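Tyrocidine synthetase 3 (PDB 2JGP) probably joins amino acids into the antibiotic tyrocidine as a nonribosomal peptide synthetase, represented here by a carrier domain and the peptide bond-forming condensation domain that follows it. Local coordinates at residues I478-S483 with E490-F495; I308-A313 with H498-A503; A336-L341 with E348-G353; F463-S468 with S485-E490. One frame throughout, in Å; residues are numbered along the deposited sequence.

Contact 1: residues I478-S483 with E490-F495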
loop_
_atom_site.group_PDB
_atom_site.type_symbol
_atom_site.label_atom_id
_atom_site.label_comp_id
_atom_site.label_asym_id
_atom_site.label_seq_id
_atom_site.Cartn_x
_atom_site.Cartn_y
_atom_site.Cartn_z
ATOM N N ILE A 478 -4.325 -7.978 16.313
ATOM C CA ILE A 478 -4.981 -8.514 15.128
ATOM C C ILE A 478 -6.358 -7.867 15.003
ATOM O O ILE A 478 -7.193 -8.007 15.897
ATOM C CB ILE A 478 -5.118 -10.054 15.240
ATOM C CG1 ILE A 478 -3.736 -10.708 15.204
ATOM C CG2 ILE A 478 -5.968 -10.622 14.111
ATOM C CD1 ILE A 478 -2.995 -10.485 13.900
ATOM N N GLY A 479 -6.572 -7.143 13.905
ATOM C CA GLY A 479 -7.850 -6.482 13.636
ATOM C C GLY A 479 -8.539 -7.105 12.435
ATOM O O GLY A 479 -7.887 -7.438 11.441
ATOM N N VAL A 480 -9.858 -7.270 12.532
ATOM C CA VAL A 480 -10.665 -7.752 11.413
ATOM C C VAL A 480 -11.840 -6.810 11.207
ATOM O O VAL A 480 -12.655 -6.616 12.108
ATOM C CB VAL A 480 -11.161 -9.196 11.634
ATOM C CG1 VAL A 480 -12.026 -9.662 10.460
ATOM C CG2 VAL A 480 -9.977 -10.134 11.821
ATOM N N GLU A 481 -11.877 -6.195 10.028
ATOM C CA GLU A 481 -13.000 -5.397 9.577
ATOM C C GLU A 481 -13.778 -6.303 8.639
ATOM O O GLU A 481 -13.219 -6.812 7.673
ATOM C CB GLU A 481 -12.501 -4.160 8.837
ATOM C CG GLU A 481 -13.573 -3.355 8.134
ATOM C CD GLU A 481 -12.972 -2.347 7.178
ATOM O OE1 GLU A 481 -12.571 -1.261 7.643
ATOM O OE2 GLU A 481 -12.893 -2.647 5.963
ATOM N N TYR A 482 -15.061 -6.505 8.920
ATOM C CA TYR A 482 -15.837 -7.512 8.199
ATOM C C TYR A 482 -17.206 -7.000 7.789
ATOM O O TYR A 482 -17.742 -6.076 8.397
ATOM C CB TYR A 482 -15.994 -8.767 9.058
ATOM C CG TYR A 482 -16.709 -8.539 10.368
ATOM C CD1 TYR A 482 -18.085 -8.705 10.470
ATOM C CD2 TYR A 482 -16.007 -8.173 11.511
ATOM C CE1 TYR A 482 -18.750 -8.499 11.675
ATOM C CE2 TYR A 482 -16.660 -7.964 12.717
ATOM C CZ TYR A 482 -18.027 -8.130 12.792
ATOM O OH TYR A 482 -18.673 -7.925 13.978
ATOM N N SER A 483 -17.763 -7.635 6.761
ATOM C CA SER A 483 -19.096 -7.325 6.265
ATOM C C SER A 483 -20.154 -7.763 7.271
ATOM O O SER A 483 -20.238 -8.940 7.607
ATOM C CB SER A 483 -19.343 -8.048 4.939
ATOM O OG SER A 483 -18.394 -7.661 3.968
ATOM N N GLU A 490 -19.416 -12.826 16.927
ATOM C CA GLU A 490 -18.976 -14.081 17.537
ATOM C C GLU A 490 -18.068 -14.867 16.589
ATOM O O GLU A 490 -16.979 -15.298 16.980
ATOM C CB GLU A 490 -20.192 -14.929 17.939
ATOM C CG GLU A 490 -19.864 -16.291 18.546
ATOM C CD GLU A 490 -21.101 -17.143 18.791
ATOM O OE1 GLU A 490 -22.222 -16.591 18.866
ATOM O OE2 GLU A 490 -20.953 -18.375 18.911
ATOM N N THR A 491 -18.523 -15.037 15.348
ATOM C CA THR A 491 -17.766 -15.763 14.322
ATOM C C THR A 491 -16.402 -15.139 14.041
ATOM O O THR A 491 -15.416 -15.851 13.834
ATOM C CB THR A 491 -18.562 -15.849 12.998
ATOM O OG1 THR A 491 -19.693 -16.706 13.184
ATOM C CG2 THR A 491 -17.690 -16.395 11.851
ATOM N N MET A 492 -16.348 -13.811 14.037
ATOM C CA MET A 492 -15.119 -13.093 13.712
ATOM C C MET A 492 -14.144 -13.056 14.887
ATOM O O MET A 492 -12.932 -13.118 14.688
ATOM C CB MET A 492 -15.446 -11.684 13.216
ATOM C CG MET A 492 -16.104 -11.678 11.846
ATOM S SD MET A 492 -14.935 -12.069 10.528
ATOM C CE MET A 492 -15.227 -13.818 10.281
ATOM N N GLU A 493 -14.666 -12.955 16.106
ATOM C CA GLU A 493 -13.817 -13.103 17.295
ATOM C C GLU A 493 -13.199 -14.505 17.353
ATOM O O GLU A 493 -12.038 -14.651 17.718
ATOM C CB GLU A 493 -14.592 -12.778 18.576
ATOM C CG GLU A 493 -14.875 -11.279 18.737
ATOM C CD GLU A 493 -15.730 -10.943 19.948
ATOM O OE1 GLU A 493 -16.263 -11.867 20.600
ATOM O OE2 GLU A 493 -15.878 -9.738 20.243
ATOM N N ARG A 494 -13.962 -15.523 16.964
ATOM C CA ARG A 494 -13.453 -16.896 16.908
ATOM C C ARG A 494 -12.430 -17.075 15.781
ATOM O O ARG A 494 -11.425 -17.768 15.956
ATOM C CB ARG A 494 -14.607 -17.892 16.734
ATOM C CG ARG A 494 -14.179 -19.355 16.757
ATOM C CD ARG A 494 -15.365 -20.308 16.625
ATOM N NE ARG A 494 -16.288 -20.189 17.758
ATOM C CZ ARG A 494 -17.484 -19.601 17.733
ATOM N NH1 ARG A 494 -17.970 -19.055 16.622
ATOM N NH2 ARG A 494 -18.211 -19.565 18.844
ATOM N N PHE A 495 -12.718 -16.461 14.632
ATOM C CA PHE A 495 -11.818 -16.406 13.475
ATOM C C PHE A 495 -10.451 -15.861 13.881
ATOM O O PHE A 495 -9.417 -16.409 13.501
ATOM C CB PHE A 495 -12.465 -15.508 12.407
ATOM C CG PHE A 495 -11.695 -15.390 11.113
ATOM C CD1 PHE A 495 -11.711 -16.416 10.177
ATOM C CD2 PHE A 495 -11.015 -14.215 10.800
ATOM C CE1 PHE A 495 -11.033 -16.289 8.967
ATOM C CE2 PHE A 495 -10.336 -14.076 9.595
ATOM C CZ PHE A 495 -10.350 -15.115 8.673
#
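M492 runs antiparallel alongside Y482, over one ring face, and crosses V480 at about a right angle, carrying most of the contact. Its CB comes first, reaching the rim of the ring at 3.9 Å from both CD2 and CE2 of Y482. CG then sits over the face, 3.6 Å from the ring centroid and 16° off the normal, in a CH-pi contact displaced toward the CG and CD2 side of the ring. Beyond it the chain bends at chi2 (-73°) and again at chi3, which turns SD off the face. The sulfur therefore stands oblique to the Y482 ring, 4.6 Å from its centroid, as a Met-aromatic contact, and it also lies 3.8 Å from CG1 of V480. The other branch of V480, CG2, approaches the edge of the F495 ring, 4.3 Å from CD2. F495 itself turns its ring edge-to-face with Y344 of helix 329-345. No hydrogen bond crosses, and the four touching residues are all buried. The helix axis runs at 147° to the strand, and strand 476-483, loop and helix 489-508 form a beta-alpha unit of the condensation domain, the helix packing back on the sheet through V480 and Y482.

Contact 2: residues I308-A313 with H498-A503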
loop_
_atom_site.group_PDB
_atom_site.type_symbol
_atom_site.label_atom_id
_atom_site.label_comp_id
_atom_site.label_asym_id
_atom_site.label_seq_id
_atom_site.Cartn_x
_atom_site.Cartn_y
_atom_site.Cartn_z
ATOM N N ILE A 308 -7.977 -7.959 18.741
ATOM C CA ILE A 308 -7.463 -8.791 19.829
ATOM C C ILE A 308 -5.937 -8.742 19.841
ATOM O O ILE A 308 -5.307 -8.686 18.785
ATOM C CB ILE A 308 -7.961 -10.256 19.706
ATOM C CG1 ILE A 308 -7.589 -11.063 20.955
ATOM C CG2 ILE A 308 -7.399 -10.919 18.462
ATOM C CD1 ILE A 308 -8.389 -12.337 21.117
ATOM N N GLY A 309 -5.355 -8.747 21.039
ATOM C CA GLY A 309 -3.902 -8.745 21.195
ATOM C C GLY A 309 -3.321 -10.138 21.066
ATOM O O GLY A 309 -3.898 -11.102 21.567
ATOM N N ALA A 310 -2.170 -10.241 20.404
ATOM C CA ALA A 310 -1.489 -11.527 20.216
ATOM C C ALA A 310 -0.677 -11.936 21.448
ATOM O O ALA A 310 -0.329 -13.107 21.607
ATOM C CB ALA A 310 -0.588 -11.466 18.996
ATOM N N GLY A 311 -0.374 -10.969 22.311
ATOM C CA GLY A 311 0.485 -11.195 23.466
ATOM C C GLY A 311 1.945 -10.975 23.109
ATOM O O GLY A 311 2.348 -11.163 21.959
ATOM N N LYS A 312 2.738 -10.582 24.102
ATOM C CA LYS A 312 4.170 -10.332 23.902
ATOM C C LYS A 312 4.942 -11.574 23.466
ATOM O O LYS A 312 5.777 -11.504 22.563
ATOM C CB LYS A 312 4.798 -9.794 25.188
ATOM C CG LYS A 312 4.378 -8.391 25.520
ATOM C CD LYS A 312 5.038 -7.887 26.783
ATOM C CE LYS A 312 4.479 -6.527 27.172
ATOM N NZ LYS A 312 5.033 -6.046 28.466
ATOM N N ALA A 313 4.672 -12.700 24.121
ATOM C CA ALA A 313 5.431 -13.929 23.891
ATOM C C ALA A 313 5.290 -14.417 22.452
ATOM O O ALA A 313 6.283 -14.742 21.803
ATOM C CB ALA A 313 4.981 -15.013 24.860
ATOM N N HIS A 498 -8.561 -18.228 16.192
ATOM C CA HIS A 498 -8.028 -19.304 15.362
ATOM C C HIS A 498 -6.747 -18.889 14.640
ATOM O O HIS A 498 -5.841 -19.706 14.470
ATOM C CB HIS A 498 -9.076 -19.810 14.365
ATOM C CG HIS A 498 -10.145 -20.654 14.991
ATOM N ND1 HIS A 498 -10.026 -21.196 16.253
ATOM C CD2 HIS A 498 -11.342 -21.070 14.518
ATOM C CE1 HIS A 498 -11.113 -21.893 16.537
ATOM N NE2 HIS A 498 -11.927 -21.834 15.499
ATOM N N PHE A 499 -6.652 -17.626 14.236
ATOM C CA PHE A 499 -5.400 -17.117 13.674
ATOM C C PHE A 499 -4.266 -17.236 14.701
ATOM O O PHE A 499 -3.151 -17.656 14.367
ATOM C CB PHE A 499 -5.529 -15.660 13.212
ATOM C CG PHE A 499 -4.241 -15.090 12.677
ATOM C CD1 PHE A 499 -3.860 -15.318 11.362
ATOM C CD2 PHE A 499 -3.395 -14.357 13.497
ATOM C CE1 PHE A 499 -2.662 -14.813 10.872
ATOM C CE2 PHE A 499 -2.189 -13.849 13.014
ATOM C CZ PHE A 499 -1.828 -14.079 11.699
ATOM N N LEU A 500 -4.558 -16.861 15.944
ATOM C CA LEU A 500 -3.560 -16.904 17.008
ATOM C C LEU A 500 -3.171 -18.332 17.369
ATOM O O LEU A 500 -2.026 -18.580 17.729
ATOM C CB LEU A 500 -4.053 -16.172 18.258
ATOM C CG LEU A 500 -4.327 -14.677 18.094
ATOM C CD1 LEU A 500 -4.867 -14.103 19.400
ATOM C CD2 LEU A 500 -3.076 -13.940 17.639
ATOM N N THR A 501 -4.121 -19.264 17.289
ATOM C CA THR A 501 -3.806 -20.672 17.514
ATOM C C THR A 501 -2.889 -21.193 16.398
ATOM O O THR A 501 -1.904 -21.875 16.669
ATOM C CB THR A 501 -5.077 -21.553 17.656
ATOM O OG1 THR A 501 -5.864 -21.479 16.464
ATOM C CG2 THR A 501 -5.926 -21.088 18.828
ATOM N N ILE A 502 -3.195 -20.847 15.148
ATOM C CA ILE A 502 -2.343 -21.241 14.028
ATOM C C ILE A 502 -0.940 -20.652 14.218
ATOM O O ILE A 502 0.064 -21.352 14.058
ATOM C CB ILE A 502 -2.941 -20.806 12.666
ATOM C CG1 ILE A 502 -4.175 -21.650 12.337
ATOM C CG2 ILE A 502 -1.902 -20.947 11.550
ATOM C CD1 ILE A 502 -5.058 -21.052 11.253
ATOM N N ALA A 503 -0.886 -19.374 14.583
ATOM C CA ALA A 503 0.374 -18.671 14.799
ATOM C C ALA A 503 1.220 -19.340 15.883
ATOM O O ALA A 503 2.422 -19.529 15.711
ATOM C CB ALA A 503 0.110 -17.207 15.155
#
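L500 has its CG anti to the carbonyl carbon (chi1 -62°) and an extended second torsion, which spreads the two methyls toward the segment I308-A310. The I308 chain runs with CG1 anti to its backbone N (chi1 -172°), and this leaves CG2 as the branch that meets the leucine. L500 spans I308 to A310: CD1 lies 4.2 Å from CG2 of I308 and 3.8 Å from the carbonyl O of G309, whereas CD2 reaches CB of A310 at 3.8 Å. The side chains of I308 and L500 cross at a slant, and the whole meeting rests on van der Waals contact, with no hydrogen bond between the segments. CD2 of L500 is also 3.9 Å from CA of A310. Next to L500 in the helix, T501 OG1 donates to the carbonyl O of H498 at 2.7 Å, from the same face as the helical N-H of I502, so that this oxygen takes two donors. The four touching residues are all partly exposed. I478, on the adjacent strand 476-483, packs against both I308 and L500, and G311 is the N-cap of helix 312-325; the leucine of helix 489-508 thus packs on the segment that leads from strand 303-309 toward helix 312-325.

Contact 3: residues A336-L341 with E348-G353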
loop_
_atom_site.group_PDB
_atom_site.type_symbol
_atom_site.label_atom_id
_atom_site.label_comp_id
_atom_site.label_asym_id
_atom_site.label_seq_id
_atom_site.Cartn_x
_atom_site.Cartn_y
_atom_site.Cartn_z
ATOM N N ALA A 336 0.462 -17.396 7.547
ATOM C CA ALA A 336 -0.476 -17.869 8.571
ATOM C C ALA A 336 -1.918 -17.509 8.209
ATOM O O ALA A 336 -2.848 -18.272 8.466
ATOM C CB ALA A 336 -0.118 -17.283 9.941
ATOM N N TYR A 337 -2.096 -16.340 7.607
ATOM C CA TYR A 337 -3.420 -15.908 7.194
ATOM C C TYR A 337 -3.953 -16.819 6.087
ATOM O O TYR A 337 -5.113 -17.232 6.130
ATOM C CB TYR A 337 -3.391 -14.439 6.767
ATOM C CG TYR A 337 -4.748 -13.883 6.414
ATOM C CD1 TYR A 337 -5.787 -13.895 7.339
ATOM C CD2 TYR A 337 -4.990 -13.333 5.159
ATOM C CE1 TYR A 337 -7.041 -13.384 7.016
ATOM C CE2 TYR A 337 -6.241 -12.822 4.830
ATOM C CZ TYR A 337 -7.257 -12.846 5.766
ATOM O OH TYR A 337 -8.501 -12.345 5.446
ATOM N N ASN A 338 -3.107 -17.164 5.119
ATOM C CA ASN A 338 -3.498 -18.118 4.074
ATOM C C ASN A 338 -3.941 -19.492 4.600
ATOM O O ASN A 338 -4.898 -20.078 4.082
ATOM C CB ASN A 338 -2.385 -18.307 3.045
ATOM C CG ASN A 338 -2.421 -17.264 1.958
ATOM O OD1 ASN A 338 -2.926 -17.516 0.862
ATOM N ND2 ASN A 338 -1.888 -16.088 2.249
ATOM N N VAL A 339 -3.251 -20.014 5.611
ATOM C CA VAL A 339 -3.667 -21.299 6.203
ATOM C C VAL A 339 -4.987 -21.158 6.986
ATOM O O VAL A 339 -5.820 -22.063 6.961
ATOM C CB VAL A 339 -2.547 -22.018 7.034
ATOM C CG1 VAL A 339 -1.423 -21.082 7.439
ATOM C CG2 VAL A 339 -3.127 -22.765 8.245
ATOM N N LEU A 340 -5.182 -20.011 7.635
ATOM C CA LEU A 340 -6.445 -19.694 8.310
ATOM C C LEU A 340 -7.609 -19.761 7.321
ATOM O O LEU A 340 -8.602 -20.453 7.560
ATOM C CB LEU A 340 -6.379 -18.294 8.930
ATOM C CG LEU A 340 -7.267 -17.907 10.127
ATOM C CD1 LEU A 340 -7.793 -16.496 9.955
ATOM C CD2 LEU A 340 -8.401 -18.866 10.409
ATOM N N LEU A 341 -7.470 -19.043 6.209
ATOM C CA LEU A 341 -8.502 -19.016 5.171
ATOM C C LEU A 341 -8.702 -20.395 4.546
ATOM O O LEU A 341 -9.832 -20.796 4.274
ATOM C CB LEU A 341 -8.148 -17.998 4.077
ATOM C CG LEU A 341 -8.090 -16.516 4.473
ATOM C CD1 LEU A 341 -7.627 -15.682 3.293
ATOM C CD2 LEU A 341 -9.435 -16.026 4.993
ATOM N N GLU A 348 -7.420 -24.963 -1.137
ATOM C CA GLU A 348 -5.962 -25.045 -1.135
ATOM C C GLU A 348 -5.338 -24.150 -2.212
ATOM O O GLU A 348 -4.196 -24.345 -2.609
ATOM C CB GLU A 348 -5.533 -26.500 -1.337
ATOM C CG GLU A 348 -6.171 -27.463 -0.344
ATOM C CD GLU A 348 -5.496 -28.814 -0.325
ATOM O OE1 GLU A 348 -5.362 -29.395 0.771
ATOM O OE2 GLU A 348 -5.078 -29.285 -1.401
ATOM N N ASP A 349 -6.101 -23.160 -2.661
ATOM C CA ASP A 349 -5.668 -22.218 -3.686
ATOM C C ASP A 349 -6.438 -20.934 -3.404
ATOM O O ASP A 349 -7.663 -20.884 -3.555
ATOM C CB ASP A 349 -5.997 -22.773 -5.072
ATOM C CG ASP A 349 -5.427 -21.938 -6.206
ATOM O OD1 ASP A 349 -4.854 -20.850 -5.963
ATOM O OD2 ASP A 349 -5.584 -22.382 -7.366
ATOM N N ILE A 350 -5.703 -19.907 -2.975
ATOM C CA ILE A 350 -6.292 -18.724 -2.359
ATOM C C ILE A 350 -5.586 -17.453 -2.803
ATOM O O ILE A 350 -4.354 -17.409 -2.850
ATOM C CB ILE A 350 -6.200 -18.810 -0.816
ATOM C CG1 ILE A 350 -6.889 -20.092 -0.322
ATOM C CG2 ILE A 350 -6.819 -17.561 -0.169
ATOM C CD1 ILE A 350 -7.105 -20.156 1.152
ATOM N N ILE A 351 -6.377 -16.424 -3.110
ATOM C CA ILE A 351 -5.854 -15.106 -3.489
ATOM C C ILE A 351 -6.205 -14.100 -2.393
ATOM O O ILE A 351 -7.360 -14.010 -1.973
ATOM C CB ILE A 351 -6.424 -14.636 -4.842
ATOM C CG1 ILE A 351 -6.235 -15.726 -5.909
ATOM C CG2 ILE A 351 -5.757 -13.332 -5.285
ATOM C CD1 ILE A 351 -6.994 -15.478 -7.181
ATOM N N VAL A 352 -5.194 -13.371 -1.919
ATOM C CA VAL A 352 -5.362 -12.349 -0.888
ATOM C C VAL A 352 -4.826 -11.027 -1.414
ATOM O O VAL A 352 -3.697 -10.967 -1.875
ATOM C CB VAL A 352 -4.585 -12.715 0.393
ATOM C CG1 VAL A 352 -4.619 -11.556 1.397
ATOM C CG2 VAL A 352 -5.146 -14.013 1.010
ATOM N N GLY A 353 -5.633 -9.976 -1.346
ATOM C CA GLY A 353 -5.180 -8.641 -1.737
ATOM C C GLY A 353 -4.211 -8.085 -0.717
ATOM O O GLY A 353 -4.489 -8.111 0.474
#
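I350 and V352, successive inward-facing residues of strand 350-356, pack on a strip of helix 329-345 made by Y337, N338 and L341. The closest packing is around I350, whose CD1 reaches the helix backbone, 3.7 Å from the carbonyl O of N338 and 3.8 Å from the carbonyl C of L341, with CB of L341 also at 3.8 Å. Beside it, L341 CD1 fits between the two strand residues, 3.8 Å from CG2 of V352 and 4.0 Å from CG2 of I350. Looser contacts lie to the side of this centre. There V352 CG1 meets the Y337 ring at its edge, 4.0 Å from CE2, while L341 CG covers one ring face from within the helix. The N338 amide slides past I350 in the opposite direction; its OD1 is 3.9 Å from CB of I350, and ND2 donates back to the carbonyl O of L334. The phenol of Y337 is likewise satisfied outside, by a hydrogen bond to T430. All five touching residues are buried, and the more open side belongs to E348 and D349, which turn away from the helix and form salt bridges with R383 and R378. Helix and strand run at 128° to each other, with strand 373-379 paired to 350-356, strand 430-435 touching L341 and V352, and helix 489-508 packed on L340 and L341.

Contact 4: residues F463-S468 with S485-E490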
loop_
_atom_site.group_PDB
_atom_site.type_symbol
_atom_site.label_atom_id
_atom_site.label_comp_id
_atom_site.label_asym_id
_atom_site.label_seq_id
_atom_site.Cartn_x
_atom_site.Cartn_y
_atom_site.Cartn_z
ATOM N N PHE A 463 -14.475 -5.159 1.316
ATOM C CA PHE A 463 -14.275 -6.590 1.073
ATOM C C PHE A 463 -14.997 -7.418 2.123
ATOM O O PHE A 463 -15.414 -6.877 3.143
ATOM C CB PHE A 463 -12.783 -6.900 1.092
ATOM C CG PHE A 463 -12.002 -6.104 0.097
ATOM C CD1 PHE A 463 -11.357 -4.936 0.476
ATOM C CD2 PHE A 463 -11.930 -6.510 -1.226
ATOM C CE1 PHE A 463 -10.639 -4.189 -0.448
ATOM C CE2 PHE A 463 -11.220 -5.767 -2.159
ATOM C CZ PHE A 463 -10.573 -4.604 -1.767
ATOM N N ASP A 464 -15.146 -8.722 1.874
ATOM C CA ASP A 464 -15.789 -9.622 2.843
ATOM C C ASP A 464 -15.177 -9.407 4.205
ATOM O O ASP A 464 -15.877 -9.301 5.211
ATOM C CB ASP A 464 -15.604 -11.089 2.461
ATOM C CG ASP A 464 -16.460 -11.500 1.299
ATOM O OD1 ASP A 464 -17.106 -10.626 0.690
ATOM O OD2 ASP A 464 -16.484 -12.708 0.998
ATOM N N LEU A 465 -13.851 -9.354 4.225
ATOM C CA LEU A 465 -13.144 -8.933 5.415
ATOM C C LEU A 465 -11.737 -8.438 5.094
ATOM O O LEU A 465 -11.124 -8.853 4.107
ATOM C CB LEU A 465 -13.126 -10.055 6.464
ATOM C CG LEU A 465 -12.165 -11.232 6.304
ATOM C CD1 LEU A 465 -10.855 -10.912 6.966
ATOM C CD2 LEU A 465 -12.759 -12.493 6.928
ATOM N N THR A 466 -11.263 -7.506 5.916
ATOM C CA THR A 466 -9.904 -6.999 5.832
ATOM C C THR A 466 -9.205 -7.357 7.131
ATOM O O THR A 466 -9.664 -6.975 8.211
ATOM C CB THR A 466 -9.885 -5.475 5.649
ATOM O OG1 THR A 466 -10.480 -5.143 4.391
ATOM C CG2 THR A 466 -8.460 -4.940 5.698
ATOM N N PHE A 467 -8.105 -8.101 7.014
ATOM C CA PHE A 467 -7.370 -8.604 8.164
ATOM C C PHE A 467 -6.159 -7.698 8.349
ATOM O O PHE A 467 -5.363 -7.555 7.429
ATOM C CB PHE A 467 -6.933 -10.049 7.898
ATOM C CG PHE A 467 -6.191 -10.688 9.040
ATOM C CD1 PHE A 467 -6.842 -11.551 9.908
ATOM C CD2 PHE A 467 -4.837 -10.440 9.237
ATOM C CE1 PHE A 467 -6.160 -12.147 10.955
ATOM C CE2 PHE A 467 -4.154 -11.032 10.283
ATOM C CZ PHE A 467 -4.818 -11.887 11.142
ATOM N N SER A 468 -6.042 -7.073 9.516
ATOM C CA SER A 468 -4.987 -6.099 9.782
ATOM C C SER A 468 -4.168 -6.479 11.007
ATOM O O SER A 468 -4.708 -6.604 12.105
ATOM C CB SER A 468 -5.587 -4.714 10.006
ATOM O OG SER A 468 -6.154 -4.212 8.811
ATOM N N SER A 485 -23.217 -8.020 6.737
ATOM C CA SER A 485 -24.187 -8.849 6.031
ATOM C C SER A 485 -23.782 -10.328 5.956
ATOM O O SER A 485 -24.600 -11.162 5.577
ATOM C CB SER A 485 -24.390 -8.308 4.618
ATOM O OG SER A 485 -23.188 -8.403 3.884
ATOM N N LEU A 486 -22.541 -10.641 6.312
ATOM C CA LEU A 486 -21.996 -11.998 6.169
ATOM C C LEU A 486 -21.630 -12.688 7.489
ATOM O O LEU A 486 -21.857 -13.895 7.637
ATOM C CB LEU A 486 -20.758 -11.961 5.276
ATOM C CG LEU A 486 -20.926 -11.444 3.845
ATOM C CD1 LEU A 486 -19.580 -11.539 3.112
ATOM C CD2 LEU A 486 -22.007 -12.208 3.100
ATOM N N PHE A 487 -21.056 -11.942 8.434
ATOM C CA PHE A 487 -20.517 -12.538 9.665
ATOM C C PHE A 487 -21.027 -11.863 10.930
ATOM O O PHE A 487 -21.244 -10.647 10.957
ATOM C CB PHE A 487 -18.984 -12.491 9.675
ATOM C CG PHE A 487 -18.346 -12.964 8.398
ATOM C CD1 PHE A 487 -18.311 -14.316 8.083
ATOM C CD2 PHE A 487 -17.771 -12.058 7.516
ATOM C CE1 PHE A 487 -17.716 -14.753 6.908
ATOM C CE2 PHE A 487 -17.179 -12.487 6.340
ATOM C CZ PHE A 487 -17.149 -13.839 6.038
ATOM N N THR A 488 -21.217 -12.668 11.973
ATOM C CA THR A 488 -21.529 -12.162 13.301
ATOM C C THR A 488 -20.219 -11.797 14.001
ATOM O O THR A 488 -19.140 -12.260 13.611
ATOM C CB THR A 488 -22.277 -13.211 14.152
ATOM O OG1 THR A 488 -21.422 -14.334 14.407
ATOM C CG2 THR A 488 -23.537 -13.693 13.447
ATOM N N ARG A 489 -20.320 -10.963 15.033
ATOM C CA ARG A 489 -19.176 -10.643 15.883
ATOM C C ARG A 489 -18.562 -11.904 16.486
ATOM O O ARG A 489 -17.339 -12.029 16.553
ATOM C CB ARG A 489 -19.597 -9.691 17.004
ATOM C CG ARG A 489 -18.496 -9.390 18.013
ATOM C CD ARG A 489 -18.861 -8.206 18.886
ATOM N NE ARG A 489 -18.947 -6.978 18.101
ATOM C CZ ARG A 489 -17.903 -6.268 17.673
ATOM N NH1 ARG A 489 -16.662 -6.645 17.954
ATOM N NH2 ARG A 489 -18.107 -5.165 16.959
ATOM N N GLU A 490 -19.416 -12.826 16.927
ATOM C CA GLU A 490 -18.976 -14.081 17.537
ATOM C C GLU A 490 -18.068 -14.867 16.589
ATOM O O GLU A 490 -16.979 -15.298 16.980
ATOM C CB GLU A 490 -20.192 -14.929 17.939
ATOM C CG GLU A 490 -19.864 -16.291 18.546
ATOM C CD GLU A 490 -21.101 -17.143 18.791
ATOM O OE1 GLU A 490 -22.222 -16.591 18.866
ATOM O OE2 GLU A 490 -20.953 -18.375 18.911
#
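The ring of F487 receives the backbone carbonyl O of D464 at its edge, in the ring plane, with CE2 3.6 Å from that oxygen. Over one face of the same ring sits L486 CB, 3.7 Å above the plane and offset toward the rim, while L465 CD2 comes obliquely to CE2 at 4.5 Å. With CG anti to the carbonyl carbon (chi1 -48°), F487 directs its ring toward the turn that precedes strand 465-471. The second flat group is the carboxylate of D464. A single methyl, CD1 of L486, meets it, 3.6 Å from both CG and OD1 and 3.9 Å from OD2. No hydrogen bond joins the segments; the polar groups are answered elsewhere. D464 OD2 forms a salt bridge with R295, and the D464 carbonyl O accepts from S483 OG, so the aryl edge is an additional neighbour of that oxygen. The residue after F487, T488, is the N-cap of helix 489-508, with OG1 bonded to the backbone N of T491. The positive edge of the phenylalanine ring probably suits the negative end of the carbonyl, and the salt bridge with R295 would favour the charged form of the buried D464 carboxylate, while the neighbouring D429 could work against it.

In the fold
All four contacts fall in the condensation domain, on one side of the chain's centre. Contacts 1 and 4 are adjacent, with centres about 5 Å apart, and their segments alternate along the chain; contact 2 lies about 13 Å from contact 1, and contact 3 about 15 Å from contacts 1 and 4 and about 17 Å from contact 2. Helix 489-508 carries one side of contacts 1 and 2, and the loop leading into it carries contact 4. Contact 3, closed first, and contacts 1 and 4 are nested inside the long loop that contact 2 closes, so the helix packs on strands from both ends of the segment 303-483, with contacts 1, 3 and 4 buried and contact 2 at the surface.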